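PDB 4EWT: peptidase, M20/M25/M40 family from Staphylococcus aureus, which probably hydrolyses N-acyl amino acids or related amides, as a manganese-binding amidohydrolase of the M20 metallopeptidase family. Local coordinates for residues A[60-65]-A[130-135]; A[184-189]-A[293-298]; A[18-23]-A[368-373]; A[311-316]-A[380-385]. All blocks are in the same frame, centred on the assembly; numbering follows the deposited sequence.

Contact 1. Residues A[60-65]-A[130-135]; sequences IKVTID and VVVIHQ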
loop_
_atom_site.group_PDB
_atom_site.type_symbol
_atom_site.label_atom_id
_atom_site.label_comp_id
_atom_site.label_asym_id
_atom_site.label_seq_id
_atom_site.Cartn_x
_atom_site.Cartn_y
_atom_site.Cartn_z
ATOM N N ILE A 60 44.804 -5.330 -22.179
ATOM C CA ILE A 60 45.645 -5.632 -23.341
ATOM C C ILE A 60 45.175 -4.870 -24.576
ATOM O O ILE A 60 44.028 -4.997 -25.003
ATOM C CB ILE A 60 45.704 -7.151 -23.639
ATOM C CG1 ILE A 60 46.132 -7.928 -22.392
ATOM C CG2 ILE A 60 46.677 -7.443 -24.800
ATOM C CD1 ILE A 60 45.786 -9.400 -22.431
ATOM N N LYS A 61 46.088 -4.089 -25.143
ATOM C CA LYS A 61 45.825 -3.230 -26.287
ATOM C C LYS A 61 46.785 -3.638 -27.408
ATOM O O LYS A 61 47.985 -3.331 -27.354
ATOM C CB LYS A 61 46.072 -1.779 -25.866
ATOM C CG LYS A 61 45.707 -0.687 -26.852
ATOM C CD LYS A 61 46.761 0.410 -26.762
ATOM C CE LYS A 61 46.170 1.794 -26.593
ATOM N NZ LYS A 61 45.786 2.447 -27.876
ATOM N N VAL A 62 46.272 -4.348 -28.412
ATOM C CA VAL A 62 47.125 -4.746 -29.537
ATOM C C VAL A 62 46.893 -3.842 -30.750
ATOM O O VAL A 62 45.769 -3.713 -31.246
ATOM C CB VAL A 62 47.096 -6.288 -29.850
ATOM C CG1 VAL A 62 46.454 -7.064 -28.718
ATOM C CG2 VAL A 62 46.420 -6.605 -31.172
ATOM N N THR A 63 47.965 -3.180 -31.177
ATOM C CA THR A 63 47.917 -2.223 -32.278
ATOM C C THR A 63 48.379 -2.865 -33.591
ATOM O O THR A 63 49.444 -3.481 -33.662
ATOM C CB THR A 63 48.747 -0.951 -31.961
ATOM O OG1 THR A 63 48.227 -0.323 -30.782
ATOM C CG2 THR A 63 48.679 0.056 -33.102
ATOM N N ILE A 64 47.538 -2.733 -34.613
ATOM C CA ILE A 64 47.856 -3.182 -35.958
ATOM C C ILE A 64 47.979 -1.929 -36.822
ATOM O O ILE A 64 46.976 -1.405 -37.325
ATOM C CB ILE A 64 46.756 -4.108 -36.537
ATOM C CG1 ILE A 64 46.333 -5.179 -35.522
ATOM C CG2 ILE A 64 47.225 -4.741 -37.848
ATOM C CD1 ILE A 64 45.063 -5.924 -35.906
ATOM N N ASP A 65 49.208 -1.440 -36.971
ATOM C CA ASP A 65 49.467 -0.243 -37.767
ATOM C C ASP A 65 49.790 -0.660 -39.194
ATOM O O ASP A 65 50.702 -1.456 -39.424
ATOM C CB ASP A 65 50.620 0.570 -37.162
ATOM C CG ASP A 65 50.760 1.972 -37.777
ATOM O OD1 ASP A 65 50.172 2.247 -38.850
ATOM O OD2 ASP A 65 51.476 2.809 -37.183
ATOM N N VAL A 130 44.253 -0.386 -36.619
ATOM C CA VAL A 130 43.257 -1.093 -35.841
ATOM C C VAL A 130 43.797 -1.169 -34.421
ATOM O O VAL A 130 44.964 -1.510 -34.207
ATOM C CB VAL A 130 43.023 -2.529 -36.348
ATOM C CG1 VAL A 130 41.901 -3.193 -35.561
ATOM C CG2 VAL A 130 42.697 -2.538 -37.824
ATOM N N VAL A 131 42.951 -0.828 -33.461
ATOM C CA VAL A 131 43.251 -1.043 -32.059
ATOM C C VAL A 131 42.331 -2.159 -31.567
ATOM O O VAL A 131 41.135 -1.960 -31.404
ATOM C CB VAL A 131 43.055 0.253 -31.211
ATOM C CG1 VAL A 131 43.222 -0.032 -29.728
ATOM C CG2 VAL A 131 44.047 1.326 -31.649
ATOM N N VAL A 132 42.895 -3.335 -31.345
ATOM C CA VAL A 132 42.143 -4.428 -30.774
ATOM C C VAL A 132 42.200 -4.300 -29.259
ATOM O O VAL A 132 43.286 -4.196 -28.684
ATOM C CB VAL A 132 42.700 -5.784 -31.223
ATOM C CG1 VAL A 132 41.890 -6.912 -30.619
ATOM C CG2 VAL A 132 42.697 -5.863 -32.739
ATOM N N ILE A 133 41.024 -4.285 -28.631
ATOM C CA ILE A 133 40.902 -4.168 -27.188
ATOM C C ILE A 133 40.448 -5.503 -26.603
ATOM O O ILE A 133 39.316 -5.933 -26.827
ATOM C CB ILE A 133 39.889 -3.046 -26.798
ATOM C CG1 ILE A 133 40.371 -1.680 -27.300
ATOM C CG2 ILE A 133 39.658 -3.003 -25.282
ATOM C CD1 ILE A 133 39.318 -0.575 -27.200
ATOM N N HIS A 134 41.340 -6.161 -25.868
ATOM C CA HIS A 134 40.979 -7.349 -25.108
ATOM C C HIS A 134 40.736 -6.924 -23.660
ATOM O O HIS A 134 41.678 -6.586 -22.937
ATOM C CB HIS A 134 42.077 -8.421 -25.207
ATOM C CG HIS A 134 42.131 -9.112 -26.535
ATOM N ND1 HIS A 134 43.127 -8.874 -27.458
ATOM C CD2 HIS A 134 41.318 -10.043 -27.090
ATOM C CE1 HIS A 134 42.928 -9.634 -28.522
ATOM N NE2 HIS A 134 41.832 -10.346 -28.328
ATOM N N GLN A 135 39.465 -6.926 -23.255
ATOM C CA GLN A 135 39.036 -6.319 -21.995
ATOM C C GLN A 135 38.689 -7.339 -20.912
ATOM O O GLN A 135 37.901 -8.252 -21.150
ATOM C CB GLN A 135 37.832 -5.398 -22.241
ATOM C CG GLN A 135 37.442 -4.516 -21.056
ATOM C CD GLN A 135 35.993 -4.093 -21.106
ATOM O OE1 GLN A 135 35.571 -3.358 -22.004
ATOM N NE2 GLN A 135 35.211 -4.561 -20.141
#

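Contact 2. Residues A[184-189]-A[293-298]; sequences GRAFFK and YNDDYP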
loop_
_atom_site.group_PDB
_atom_site.type_symbol
_atom_site.label_atom_id
_atom_site.label_comp_id
_atom_site.label_asym_id
_atom_site.label_seq_id
_atom_site.Cartn_x
_atom_site.Cartn_y
_atom_site.Cartn_z
ATOM N N GLY A 184 21.267 1.244 -18.676
ATOM C CA GLY A 184 22.227 1.575 -17.642
ATOM C C GLY A 184 21.718 1.090 -16.304
ATOM O O GLY A 184 20.563 0.684 -16.175
ATOM N N ARG A 185 22.571 1.167 -15.298
ATOM C CA ARG A 185 22.305 0.502 -14.043
ATOM C C ARG A 185 22.722 1.380 -12.876
ATOM O O ARG A 185 23.751 2.082 -12.946
ATOM C CB ARG A 185 23.053 -0.828 -14.010
ATOM C CG ARG A 185 22.814 -1.672 -12.772
ATOM C CD ARG A 185 23.325 -3.087 -13.008
ATOM N NE ARG A 185 24.767 -3.082 -13.188
ATOM C CZ ARG A 185 25.474 -4.092 -13.691
ATOM N NH1 ARG A 185 24.877 -5.221 -14.069
ATOM N NH2 ARG A 185 26.787 -3.968 -13.821
ATOM N N ALA A 186 21.910 1.359 -11.817
ATOM C CA ALA A 186 22.316 1.952 -10.538
ATOM C C ALA A 186 21.969 0.996 -9.405
ATOM O O ALA A 186 21.144 0.109 -9.583
ATOM C CB ALA A 186 21.664 3.318 -10.344
ATOM N N PHE A 187 22.617 1.184 -8.256
ATOM C CA PHE A 187 22.379 0.395 -7.057
ATOM C C PHE A 187 22.133 1.308 -5.868
ATOM O O PHE A 187 22.759 2.359 -5.745
ATOM C CB PHE A 187 23.602 -0.473 -6.739
ATOM C CG PHE A 187 23.926 -1.459 -7.811
ATOM C CD1 PHE A 187 23.054 -2.518 -8.089
ATOM C CD2 PHE A 187 25.091 -1.332 -8.559
ATOM C CE1 PHE A 187 23.352 -3.441 -9.089
ATOM C CE2 PHE A 187 25.404 -2.250 -9.566
ATOM C CZ PHE A 187 24.541 -3.305 -9.828
ATOM N N PHE A 188 21.262 0.885 -4.965
ATOM C CA PHE A 188 21.045 1.635 -3.739
ATOM C C PHE A 188 20.877 0.752 -2.511
ATOM O O PHE A 188 20.398 -0.386 -2.595
ATOM C CB PHE A 188 19.862 2.616 -3.884
ATOM C CG PHE A 188 18.529 1.949 -4.140
ATOM C CD1 PHE A 188 17.640 1.736 -3.101
ATOM C CD2 PHE A 188 18.158 1.585 -5.435
ATOM C CE1 PHE A 188 16.381 1.131 -3.335
ATOM C CE2 PHE A 188 16.900 0.982 -5.702
ATOM C CZ PHE A 188 16.020 0.753 -4.658
ATOM N N LYS A 189 21.295 1.298 -1.374
ATOM C CA LYS A 189 21.017 0.702 -0.077
ATOM C C LYS A 189 20.237 1.733 0.701
ATOM O O LYS A 189 20.571 2.917 0.677
ATOM C CB LYS A 189 22.316 0.371 0.667
ATOM C CG LYS A 189 23.187 -0.638 -0.063
ATOM C CD LYS A 189 24.486 -0.900 0.683
ATOM C CE LYS A 189 25.310 -1.993 -0.012
ATOM N NZ LYS A 189 26.778 -1.777 0.187
ATOM N N TYR A 293 23.120 5.949 -2.875
ATOM C CA TYR A 293 22.657 5.723 -4.223
ATOM C C TYR A 293 23.870 5.787 -5.154
ATOM O O TYR A 293 24.485 6.848 -5.322
ATOM C CB TYR A 293 21.589 6.770 -4.593
ATOM C CG TYR A 293 20.746 6.370 -5.786
ATOM C CD1 TYR A 293 19.470 5.855 -5.616
ATOM C CD2 TYR A 293 21.244 6.484 -7.089
ATOM C CE1 TYR A 293 18.697 5.470 -6.714
ATOM C CE2 TYR A 293 20.478 6.093 -8.193
ATOM C CZ TYR A 293 19.212 5.598 -7.993
ATOM O OH TYR A 293 18.450 5.231 -9.074
ATOM N N ASN A 294 24.223 4.640 -5.733
ATOM C CA ASN A 294 25.476 4.495 -6.473
ATOM C C ASN A 294 25.201 4.225 -7.932
ATOM O O ASN A 294 24.710 3.144 -8.293
ATOM C CB ASN A 294 26.321 3.346 -5.901
ATOM C CG ASN A 294 26.785 3.603 -4.467
ATOM O OD1 ASN A 294 27.100 4.734 -4.082
ATOM N ND2 ASN A 294 26.851 2.538 -3.677
ATOM N N ASP A 295 25.482 5.216 -8.768
ATOM C CA ASP A 295 25.407 5.027 -10.208
ATOM C C ASP A 295 26.389 3.948 -10.648
ATOM O O ASP A 295 27.456 3.753 -10.050
ATOM C CB ASP A 295 25.699 6.330 -10.964
ATOM C CG ASP A 295 24.999 6.382 -12.310
ATOM O OD1 ASP A 295 23.965 5.696 -12.461
ATOM O OD2 ASP A 295 25.459 7.109 -13.220
ATOM N N ASP A 296 26.024 3.253 -11.708
ATOM C CA ASP A 296 26.838 2.174 -12.196
ATOM C C ASP A 296 26.739 2.312 -13.713
ATOM O O ASP A 296 26.409 3.394 -14.181
ATOM C CB ASP A 296 26.218 0.853 -11.743
ATOM C CG ASP A 296 27.090 -0.301 -12.023
ATOM O OD1 ASP A 296 28.227 -0.322 -11.497
ATOM O OD2 ASP A 296 26.639 -1.174 -12.784
ATOM N N TYR A 297 26.995 1.254 -14.483
ATOM C CA TYR A 297 27.178 1.364 -15.931
ATOM C C TYR A 297 26.154 2.323 -16.546
ATOM O O TYR A 297 24.983 2.303 -16.172
ATOM C CB TYR A 297 27.129 -0.008 -16.637
ATOM C CG TYR A 297 28.149 -1.051 -16.182
ATOM C CD1 TYR A 297 29.217 -0.717 -15.341
ATOM C CD2 TYR A 297 28.055 -2.375 -16.616
ATOM C CE1 TYR A 297 30.147 -1.678 -14.933
ATOM C CE2 TYR A 297 28.975 -3.347 -16.212
ATOM C CZ TYR A 297 30.019 -2.994 -15.374
ATOM O OH TYR A 297 30.937 -3.950 -14.969
ATOM N N PRO A 298 26.598 3.198 -17.466
ATOM C CA PRO A 298 25.613 4.008 -18.191
ATOM C C PRO A 298 24.870 3.156 -19.228
ATOM O O PRO A 298 25.324 2.054 -19.562
ATOM C CB PRO A 298 26.475 5.080 -18.886
ATOM C CG PRO A 298 27.849 4.483 -18.977
ATOM C CD PRO A 298 27.987 3.593 -17.765
#

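Contact 3. Residues A[18-23]-A[368-373]; sequences EIRRYL and ISEKSL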
loop_
_atom_site.group_PDB
_atom_site.type_symbol
_atom_site.label_atom_id
_atom_site.label_comp_id
_atom_site.label_asym_id
_atom_site.label_seq_id
_atom_site.Cartn_x
_atom_site.Cartn_y
_atom_site.Cartn_z
ATOM N N GLU A 18 38.684 -24.221 -31.778
ATOM C CA GLU A 18 39.700 -24.775 -30.881
ATOM C C GLU A 18 40.102 -23.782 -29.779
ATOM O O GLU A 18 40.285 -24.166 -28.623
ATOM C CB GLU A 18 40.915 -25.207 -31.713
ATOM C CG GLU A 18 42.207 -25.456 -30.953
ATOM C CD GLU A 18 43.412 -25.315 -31.854
ATOM O OE1 GLU A 18 43.787 -26.310 -32.508
ATOM O OE2 GLU A 18 43.978 -24.200 -31.925
ATOM N N ILE A 19 40.215 -22.504 -30.134
ATOM C CA ILE A 19 40.554 -21.473 -29.152
ATOM C C ILE A 19 39.397 -21.172 -28.183
ATOM O O ILE A 19 39.631 -20.987 -26.985
ATOM C CB ILE A 19 41.094 -20.183 -29.828
ATOM C CG1 ILE A 19 42.500 -20.445 -30.412
ATOM C CG2 ILE A 19 41.133 -19.022 -28.835
ATOM C CD1 ILE A 19 42.971 -19.388 -31.417
ATOM N N ARG A 20 38.186 -21.161 -28.668
ATOM C CA ARG A 20 37.080 -20.893 -27.794
ATOM C C ARG A 20 37.011 -21.967 -26.709
ATOM O O ARG A 20 36.890 -21.686 -25.553
ATOM C CB ARG A 20 35.793 -20.901 -28.563
ATOM C CG ARG A 20 34.828 -21.868 -27.959
ATOM C CD ARG A 20 33.418 -21.484 -28.184
ATOM N NE ARG A 20 32.645 -21.529 -26.955
ATOM C CZ ARG A 20 31.646 -22.360 -26.714
ATOM N NH1 ARG A 20 31.296 -23.249 -27.595
ATOM N NH2 ARG A 20 31.016 -22.309 -25.565
ATOM N N ARG A 21 37.149 -23.199 -27.147
ATOM C CA ARG A 21 37.041 -24.367 -26.287
ATOM C C ARG A 21 38.105 -24.398 -25.199
ATOM O O ARG A 21 37.797 -24.690 -24.042
ATOM C CB ARG A 21 37.081 -25.638 -27.128
ATOM C CG ARG A 21 35.875 -25.760 -28.031
ATOM C CD ARG A 21 35.849 -27.060 -28.798
ATOM N NE ARG A 21 34.688 -27.091 -29.681
ATOM C CZ ARG A 21 34.219 -28.177 -30.284
ATOM N NH1 ARG A 21 34.802 -29.356 -30.100
ATOM N NH2 ARG A 21 33.154 -28.078 -31.068
ATOM N N TYR A 22 39.348 -24.089 -25.565
ATOM C CA TYR A 22 40.407 -23.948 -24.573
ATOM C C TYR A 22 40.071 -22.868 -23.530
ATOM O O TYR A 22 40.250 -23.085 -22.329
ATOM C CB TYR A 22 41.766 -23.655 -25.223
ATOM C CG TYR A 22 42.841 -23.442 -24.183
ATOM C CD1 TYR A 22 43.553 -24.520 -23.656
ATOM C CD2 TYR A 22 43.109 -22.164 -23.682
ATOM C CE1 TYR A 22 44.529 -24.327 -22.680
ATOM C CE2 TYR A 22 44.073 -21.963 -22.702
ATOM C CZ TYR A 22 44.779 -23.043 -22.208
ATOM O OH TYR A 22 45.736 -22.833 -21.241
ATOM N N LEU A 23 39.594 -21.714 -23.994
ATOM C CA LEU A 23 39.251 -20.611 -23.095
ATOM C C LEU A 23 38.015 -20.913 -22.250
ATOM O O LEU A 23 37.932 -20.495 -21.093
ATOM C CB LEU A 23 39.037 -19.316 -23.875
ATOM C CG LEU A 23 40.243 -18.663 -24.542
ATOM C CD1 LEU A 23 39.761 -17.594 -25.509
ATOM C CD2 LEU A 23 41.196 -18.080 -23.509
ATOM N N ILE A 368 25.956 -21.639 -27.135
ATOM C CA ILE A 368 25.836 -20.928 -28.400
ATOM C C ILE A 368 26.160 -21.830 -29.605
ATOM O O ILE A 368 26.891 -22.815 -29.471
ATOM C CB ILE A 368 26.756 -19.678 -28.419
ATOM C CG1 ILE A 368 28.215 -20.078 -28.138
ATOM C CG2 ILE A 368 26.257 -18.633 -27.416
ATOM C CD1 ILE A 368 29.207 -18.923 -28.061
ATOM N N SER A 369 25.606 -21.504 -30.747
ATOM C CA SER A 369 26.036 -22.078 -31.967
ATOM C C SER A 369 27.421 -21.547 -32.281
ATOM O O SER A 369 27.635 -20.361 -32.284
ATOM C CB SER A 369 25.105 -21.679 -33.061
ATOM O OG SER A 369 25.844 -21.618 -34.235
ATOM N N GLU A 370 28.357 -22.449 -32.550
ATOM C CA GLU A 370 29.759 -22.070 -32.724
ATOM C C GLU A 370 30.050 -21.421 -34.073
ATOM O O GLU A 370 31.177 -20.967 -34.318
ATOM C CB GLU A 370 30.688 -23.265 -32.468
ATOM C CG GLU A 370 30.924 -23.529 -30.982
ATOM C CD GLU A 370 31.873 -24.684 -30.716
ATOM O OE1 GLU A 370 31.675 -25.772 -31.292
ATOM O OE2 GLU A 370 32.816 -24.503 -29.916
ATOM N N LYS A 371 29.040 -21.359 -34.939
ATOM C CA LYS A 371 29.202 -20.668 -36.212
ATOM C C LYS A 371 28.954 -19.164 -36.094
ATOM O O LYS A 371 29.029 -18.438 -37.087
ATOM C CB LYS A 371 28.361 -21.310 -37.319
ATOM C CG LYS A 371 26.868 -21.160 -37.173
ATOM C CD LYS A 371 26.148 -22.116 -38.122
ATOM C CE LYS A 371 26.303 -23.567 -37.689
ATOM N NZ LYS A 371 25.886 -24.516 -38.769
ATOM N N SER A 372 28.664 -18.710 -34.871
ATOM C CA SER A 372 28.675 -17.286 -34.550
ATOM C C SER A 372 30.101 -16.739 -34.578
ATOM O O SER A 372 30.298 -15.538 -34.775
ATOM C CB SER A 372 28.062 -17.036 -33.172
ATOM O OG SER A 372 28.780 -17.716 -32.153
ATOM N N LEU A 373 31.090 -17.618 -34.377
ATOM C CA LEU A 373 32.505 -17.216 -34.364
ATOM C C LEU A 373 32.934 -16.625 -35.703
ATOM O O LEU A 373 33.437 -15.502 -35.769
ATOM C CB LEU A 373 33.423 -18.391 -33.995
ATOM C CG LEU A 373 33.446 -18.902 -32.550
ATOM C CD1 LEU A 373 34.093 -20.268 -32.476
ATOM C CD2 LEU A 373 34.167 -17.944 -31.623
#

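Contact 4. Residues A[311-316]-A[380-385]; sequences AKTLKE and VGTVVL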
loop_
_atom_site.group_PDB
_atom_site.type_symbol
_atom_site.label_atom_id
_atom_site.label_comp_id
_atom_site.label_asym_id
_atom_site.label_seq_id
_atom_site.Cartn_x
_atom_site.Cartn_y
_atom_site.Cartn_z
ATOM N N ALA A 311 25.840 -0.910 -40.514
ATOM C CA ALA A 311 24.791 -1.688 -41.156
ATOM C C ALA A 311 24.784 -1.523 -42.679
ATOM O O ALA A 311 24.460 -2.467 -43.405
ATOM C CB ALA A 311 23.453 -1.311 -40.587
ATOM N N LYS A 312 25.129 -0.323 -43.151
ATOM C CA LYS A 312 25.174 -0.033 -44.584
ATOM C C LYS A 312 26.316 -0.825 -45.215
ATOM O O LYS A 312 26.134 -1.496 -46.235
ATOM C CB LYS A 312 25.347 1.475 -44.832
ATOM C CG LYS A 312 25.602 1.870 -46.292
ATOM C CD LYS A 312 25.724 3.383 -46.469
ATOM C CE LYS A 312 25.829 3.751 -47.944
ATOM N NZ LYS A 312 25.831 5.226 -48.180
ATOM N N THR A 313 27.484 -0.752 -44.580
ATOM C CA THR A 313 28.684 -1.442 -45.039
ATOM C C THR A 313 28.465 -2.955 -45.116
ATOM O O THR A 313 28.836 -3.591 -46.100
ATOM C CB THR A 313 29.881 -1.124 -44.114
ATOM O OG1 THR A 313 30.087 0.295 -44.056
ATOM C CG2 THR A 313 31.139 -1.789 -44.604
ATOM N N LEU A 314 27.841 -3.524 -44.087
ATOM C CA LEU A 314 27.650 -4.973 -44.016
ATOM C C LEU A 314 26.631 -5.498 -45.024
ATOM O O LEU A 314 26.771 -6.613 -45.524
ATOM C CB LEU A 314 27.275 -5.412 -42.599
ATOM C CG LEU A 314 28.344 -5.299 -41.511
ATOM C CD1 LEU A 314 27.723 -5.514 -40.134
ATOM C CD2 LEU A 314 29.483 -6.277 -41.751
ATOM N N LYS A 315 25.608 -4.697 -45.313
ATOM C CA LYS A 315 24.588 -5.076 -46.287
ATOM C C LYS A 315 25.137 -4.994 -47.710
ATOM O O LYS A 315 24.776 -5.798 -48.569
ATOM C CB LYS A 315 23.325 -4.220 -46.121
ATOM C CG LYS A 315 22.400 -4.704 -44.999
ATOM C CD LYS A 315 21.125 -3.868 -44.876
ATOM C CE LYS A 315 21.211 -2.845 -43.746
ATOM N NZ LYS A 315 20.038 -1.920 -43.696
ATOM N N GLU A 316 26.040 -4.041 -47.935
ATOM C CA GLU A 316 26.630 -3.802 -49.254
ATOM C C GLU A 316 27.811 -4.711 -49.604
ATOM O O GLU A 316 28.306 -4.681 -50.735
ATOM C CB GLU A 316 27.069 -2.347 -49.374
ATOM C CG GLU A 316 25.945 -1.386 -49.673
ATOM C CD GLU A 316 26.425 0.048 -49.774
ATOM O OE1 GLU A 316 27.653 0.260 -49.890
ATOM O OE2 GLU A 316 25.576 0.965 -49.738
ATOM N N VAL A 380 33.056 -8.009 -38.458
ATOM C CA VAL A 380 33.984 -7.010 -37.932
ATOM C C VAL A 380 35.102 -6.722 -38.938
ATOM O O VAL A 380 35.412 -5.559 -39.214
ATOM C CB VAL A 380 34.529 -7.412 -36.526
ATOM C CG1 VAL A 380 35.550 -6.418 -36.017
ATOM C CG2 VAL A 380 33.380 -7.513 -35.529
ATOM N N GLY A 381 35.680 -7.775 -39.517
ATOM C CA GLY A 381 36.705 -7.594 -40.537
ATOM C C GLY A 381 36.251 -6.753 -41.720
ATOM O O GLY A 381 36.984 -5.877 -42.187
ATOM N N THR A 382 35.045 -7.032 -42.209
ATOM C CA THR A 382 34.450 -6.278 -43.312
ATOM C C THR A 382 34.341 -4.792 -42.965
ATOM O O THR A 382 34.668 -3.922 -43.777
ATOM C CB THR A 382 33.053 -6.831 -43.669
ATOM O OG1 THR A 382 33.179 -8.192 -44.108
ATOM C CG2 THR A 382 32.390 -5.995 -44.764
ATOM N N VAL A 383 33.884 -4.504 -41.752
ATOM C CA VAL A 383 33.804 -3.123 -41.296
ATOM C C VAL A 383 35.201 -2.510 -41.273
ATOM O O VAL A 383 35.408 -1.422 -41.797
ATOM C CB VAL A 383 33.108 -3.009 -39.931
ATOM C CG1 VAL A 383 33.145 -1.573 -39.427
ATOM C CG2 VAL A 383 31.672 -3.494 -40.046
ATOM N N VAL A 384 36.163 -3.232 -40.704
ATOM C CA VAL A 384 37.534 -2.737 -40.627
ATOM C C VAL A 384 38.115 -2.383 -41.998
ATOM O O VAL A 384 38.772 -1.348 -42.148
ATOM C CB VAL A 384 38.460 -3.736 -39.903
ATOM C CG1 VAL A 384 39.913 -3.281 -39.981
ATOM C CG2 VAL A 384 38.020 -3.908 -38.454
ATOM N N LEU A 385 37.867 -3.231 -42.995
ATOM C CA LEU A 385 38.443 -3.019 -44.322
ATOM C C LEU A 385 37.779 -1.869 -45.077
ATOM O O LEU A 385 38.468 -1.097 -45.741
ATOM C CB LEU A 385 38.443 -4.303 -45.158
ATOM C CG LEU A 385 39.368 -5.465 -44.769
ATOM C CD1 LEU A 385 39.317 -6.503 -45.869
ATOM C CD2 LEU A 385 40.815 -5.035 -44.525
#

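Contact 1. Residues A[60-65]-A[130-135]
I60, V62 and I64 pair with H134, V132 and V130 on two antiparallel strands whose axes approach to 4.8 Å, with their chain directions 161° apart. These three are the hydrogen-bonded pairs; K61 with I133 and T63 with V131 are the non-hydrogen-bonded ones between them. The middle pair is closed from both sides, V62 N to V132 O at 3.0 Å and V132 N to V62 O at 2.9 Å. I64 N makes an almost straight bond to V130 O (178° at the hydrogen), whereas I60 N reaches H134 O only weakly, at 3.5 Å.

On the face that carries the valines V130 and V132, V62 lies beside V132 and points the same way, its CG2 3.8 Å from V132 CB. I64 sits likewise beside V130. Its CD1 touches both V130 CB and V132 CG2, each at 4.0 Å, and so spans two residues of the partner strand. On the other face the bent chain of K61 lies across V131, K61 CG resting 3.9 Å from V131 CG1, while its NZ makes a weak bond to V153 O.

Both strands belong to the mixed sheet, where strand 50-52 flanks 60-65 and strand 72-78 flanks 129-135. Helix 105-120 covers V132 and H134 with M112, A116 and L113, and M148 of helix 144-150 packs on I133 from the opposite face.

Contact 2. Residues A[184-189]-A[293-298]
R185 reaches D296 by sending CG anti to the backbone N (chi1 -177°) and then bending at chi3 (65°), which turns NE to the carboxylate; the two side chains lie alongside each other, pointing the same way. Both donors go to one oxygen: R185 NE lies 2.7 Å from D296 OD2 and R185 NH2 3.0 Å from the same atom. NH2 takes the syn lone pair, while NE comes from the anti side, tilted from the carboxylate plane. The same NH2 also lies over one face of the Y297 ring, toward the rim, 3.3 Å from Y297 CE2, in an off-centre cation-pi contact. Y297 OH bonds to E138 O.

Further along, F187 and N294 form the hydrogen-bonded pair of the antiparallel strands, with N294 N 2.7 Å from F187 O. On the face that carries A186, F188 and Y293, Y293 CE2 meets A186 CB and Y293 CD1 meets F188 CB, both at 3.7 Å. F187 CE2 packs against D296 CG, and its ring meets F246 of the second subunit edge-to-face.

The R185 side chain is about 8 Å from a bound manganese ion, and the two buried charges of R185 and D296 should largely offset each other.

Contact 3. Residues A[18-23]-A[368-373]
A salt-bridge network of R20, R21 and E370 ties helix 13-25 to the turn that leads into helix 372-386. R21 grips the carboxylate side-on with two nitrogens, one to each oxygen: R21 NH2 lies 2.7 Å from E370 OE1 and R21 NE 3.2 Å from E370 OE2. Both bonds use syn lone pairs, and the guanidinium and carboxylate planes are only 7° apart. R20 comes from another direction altogether. Its NH1 reaches E370 OE2 at 3.0 Å from above the carboxylate plane, with the two planar groups 83° apart, so OE2 accepts from both arginines. E370 gets there on an extended side chain, chi2 -178° placing CD well out from the backbone.

A type I beta turn from S369 to S372 leads into the helix. S369 OG accepts a capping bond from K371 N at 3.3 Å, and S369 O is held twice, by S372 N and by S372 OG, the latter at 2.9 Å. E370 thus projects from a turn braced by its own hydrogen bonds.

Apolar groups fill in alongside the charges. I368 CG1 lies over the centre of one face of the R20 guanidinium, 4.4 Å from R20 CZ, and L373 CD1 approaches R20 CB at 4.3 Å. R20 has a second acidic partner: its NE forms a salt bridge with OD2 of D106, next in sequence to the manganese ligand H105. A107 of that same helix, 105-120, packs on both I368 and L373.

Contact 4. Residues A[311-316]-A[380-385]
Helix-on-helix packing joins helix 304-316 to the C-terminal helix 372-386 in the metal-binding part of the fold: over these segments their axes pass 9.5 Å apart at 106°, close to perpendicular. The contact is small, 182 Å² in all, and four buried side chains make it, T313 and L314 from one helix and T382 and V383 from the other. Beyond it, V380 and V384 face the other way, V380 onto I75 and V384 onto L73 and I75 of strand 72-78, so helix 372-386 lies between helix 304-316 and the mixed sheet.

Both threonines satisfy their hydroxyls within their own helices, T313 OG1 with Y309 O and T382 OG1 with E378 O, and offer methyl groups to the interface. T313 CG2 comes 4.2 Å from T382 O and 4.4 Å from T382 CG2. The leucine does most of the bridging. The L314 side chain crosses T382 and V383 at a slant, with A379 also packed against it. L314 CD2 makes the nearest approaches, meeting T382 CB at 4.1 Å and, more closely, V383 CG2 at 3.9 Å.

Overall arrangement
Contacts 1, 3 and 4 gather in the metal-binding part of the chain, while contact 2 lies in the separate antiparallel sheet, its centre 33 Å from contact 3 and 35 Å from contact 4, across the chain's centre from both. Contacts 3 and 4 share helix 372-386, their centres 22 Å apart, and contact 1 meets contact 4 directly where V130 CG2 packs on V384 CG1 at 3.6 Å. Along the chain, contact 3 joins near-terminal segments and encloses contacts 1 and 2, which follow in series; contacts 3 and 4 interlock. The C-terminal helix thus returns to pack on parts formed by the N-terminal stretch of the sequence, after the chain has passed through the sheet that meets the second subunit.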